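Local coordinates for protein bifunctional pinoresinol-lariciresinol reductase 1 (Thuja plicata, PDB 1QYD) that reduces pinoresinol to lariciresinol and then lariciresinol to secoisolariciresinol, using hydride from NADPH, in plant lignan biosynthesis, at residues I267-C270 with H271-I275. Residues are numbered along the deposited sequence; the frame is centred on the assembly and turned at random.
Sequences IVRC and HLYQI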
loop_
_atom_site.group_PDB
_atom_site.type_symbol
_atom_site.label_atom_id
_atom_site.label_comp_id
_atom_site.label_asym_id
_atom_site.label_seq_id
_atom_site.Cartn_x
_atom_site.Cartn_y
_atom_site.Cartn_z
ATOM N N ILE A 267 -5.546 7.830 -9.302
ATOM C CA ILE A 267 -5.435 8.342 -7.934
ATOM C C ILE A 267 -5.455 9.844 -8.116
ATOM O O ILE A 267 -6.187 10.513 -7.399
ATOM C CB ILE A 267 -4.102 7.985 -7.215
ATOM C CG1 ILE A 267 -4.085 6.529 -6.843
ATOM C CG2 ILE A 267 -3.947 8.792 -5.916
ATOM C CD1 ILE A 267 -2.718 6.186 -6.209
ATOM N N VAL A 268 -4.669 10.390 -9.053
ATOM C CA VAL A 268 -4.659 11.825 -9.307
ATOM C C VAL A 268 -5.988 12.289 -9.868
ATOM O O VAL A 268 -6.442 13.385 -9.547
ATOM C CB VAL A 268 -3.502 12.240 -10.286
ATOM C CG1 VAL A 268 -2.203 11.782 -9.620
ATOM C CG2 VAL A 268 -3.643 11.671 -11.705
ATOM N N ARG A 269 -6.590 11.453 -10.721
ATOM C CA ARG A 269 -7.971 11.637 -11.147
ATOM C C ARG A 269 -8.756 11.048 -9.973
ATOM O O ARG A 269 -8.333 10.019 -9.459
ATOM C CB ARG A 269 -8.236 10.867 -12.465
ATOM C CG ARG A 269 -7.541 11.509 -13.683
ATOM C CD ARG A 269 -7.842 10.894 -15.047
ATOM N NE ARG A 269 -6.948 11.465 -16.065
ATOM C CZ ARG A 269 -6.201 10.716 -16.905
ATOM N NH1 ARG A 269 -6.226 9.376 -16.889
ATOM N NH2 ARG A 269 -5.323 11.292 -17.725
ATOM N N CYS A 270 -9.840 11.643 -9.472
ATOM C CA CYS A 270 -10.602 11.230 -8.282
ATOM C C CYS A 270 -9.829 11.557 -7.036
ATOM O O CYS A 270 -9.453 10.761 -6.176
ATOM C CB CYS A 270 -10.971 9.715 -8.208
ATOM S SG CYS A 270 -9.729 8.447 -7.877
ATOM N N HIS A 271 -9.686 12.871 -7.026
ATOM C CA HIS A 271 -8.939 13.671 -6.078
ATOM C C HIS A 271 -9.151 14.962 -6.825
ATOM O O HIS A 271 -9.841 15.854 -6.366
ATOM C CB HIS A 271 -7.494 13.152 -6.057
ATOM C CG HIS A 271 -6.348 14.114 -5.845
ATOM N ND1 HIS A 271 -5.257 14.135 -6.598
ATOM C CD2 HIS A 271 -6.236 15.063 -4.863
ATOM C CE1 HIS A 271 -4.487 15.067 -6.095
ATOM N NE2 HIS A 271 -5.074 15.624 -5.054
ATOM N N LEU A 272 -8.656 15.020 -8.052
ATOM C CA LEU A 272 -8.933 16.114 -8.959
ATOM C C LEU A 272 -10.421 16.129 -9.264
ATOM O O LEU A 272 -10.989 17.130 -9.695
ATOM C CB LEU A 272 -8.135 15.863 -10.185
ATOM C CG LEU A 272 -8.135 16.816 -11.321
ATOM C CD1 LEU A 272 -7.495 18.121 -10.940
ATOM C CD2 LEU A 272 -7.343 16.170 -12.432
ATOM N N TYR A 273 -11.041 14.971 -9.053
ATOM C CA TYR A 273 -12.458 14.813 -9.214
ATOM C C TYR A 273 -13.172 15.051 -7.883
ATOM O O TYR A 273 -14.370 15.306 -7.871
ATOM C CB TYR A 273 -12.687 13.410 -9.821
ATOM C CG TYR A 273 -12.318 13.332 -11.330
ATOM C CD1 TYR A 273 -13.304 13.000 -12.277
ATOM C CD2 TYR A 273 -11.034 13.642 -11.815
ATOM C CE1 TYR A 273 -13.031 12.979 -13.652
ATOM C CE2 TYR A 273 -10.750 13.629 -13.192
ATOM C CZ TYR A 273 -11.753 13.299 -14.105
ATOM O OH TYR A 273 -11.495 13.312 -15.471
ATOM N N GLN A 274 -12.493 15.045 -6.729
ATOM C CA GLN A 274 -13.104 15.408 -5.455
ATOM C C GLN A 274 -12.967 16.911 -5.296
ATOM O O GLN A 274 -13.851 17.530 -4.723
ATOM C CB GLN A 274 -12.397 14.763 -4.287
ATOM C CG GLN A 274 -11.978 13.302 -4.433
ATOM C CD GLN A 274 -13.030 12.202 -4.383
ATOM O OE1 GLN A 274 -14.130 12.318 -3.832
ATOM N NE2 GLN A 274 -12.665 11.056 -4.945
ATOM N N ILE A 275 -11.849 17.519 -5.742
ATOM C CA ILE A 275 -11.603 18.971 -5.820
ATOM C C ILE A 275 -12.617 19.745 -6.737
ATOM O O ILE A 275 -13.315 20.678 -6.310
ATOM C CB ILE A 275 -10.146 19.231 -6.356
ATOM C CG1 ILE A 275 -9.106 18.695 -5.434
ATOM C CG2 ILE A 275 -9.848 20.711 -6.418
ATOM C CD1 ILE A 275 -7.698 18.828 -6.059
#
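Between Val-268 and Leu-272 the chain turns out of one short helix and into the next, and the junction is held by Leu-272 N, which donates to Val-268 O at 3.1 Å with an N-H...O angle of 155°. Cys-270, with both backbone torsions positive, makes the sharp bend inside this turn. A second donor reaches the same carbonyl: ND1 of His-271 lies 3.3 Å from Val-268 O, a weak, bent bond, while CA of Val-268 sits at the imidazole edge in the ring plane. Histidine suits the place because its flat ring carries an N-H at ND1 that can turn back to a carbonyl at the end of the preceding helix. His-271 is the N-cap residue of helix 272-275, and its carbonyl oxygen accepts from the backbone N of both Gln-274 and Ile-275. This turn belongs to the substrate side of an NmrA-type reductase built on a Rossmann fold; His-271 is thought to bind substrate, and its side chain lies about 8 Å from that of Lys-138, the probable proton acceptor. Tyr-273 points back toward the bend, and its broad ring can touch Arg-269 and Cys-270 at once. Its CG is anti to the carbonyl carbon (chi1 -75°), which brings CD2 within 3.3 Å of Cys-270 N and CE2 within 3.8 Å of Arg-269 CB. Arg-269 runs alongside the ring, with CB and CG touching CE2; its guanidinium plane is turned 75° from the ring. Cys-270, short and weakly polar, packs against Met-258 of helix 252-258, whereas Leu-272's branched apolar end packs on Phe-164.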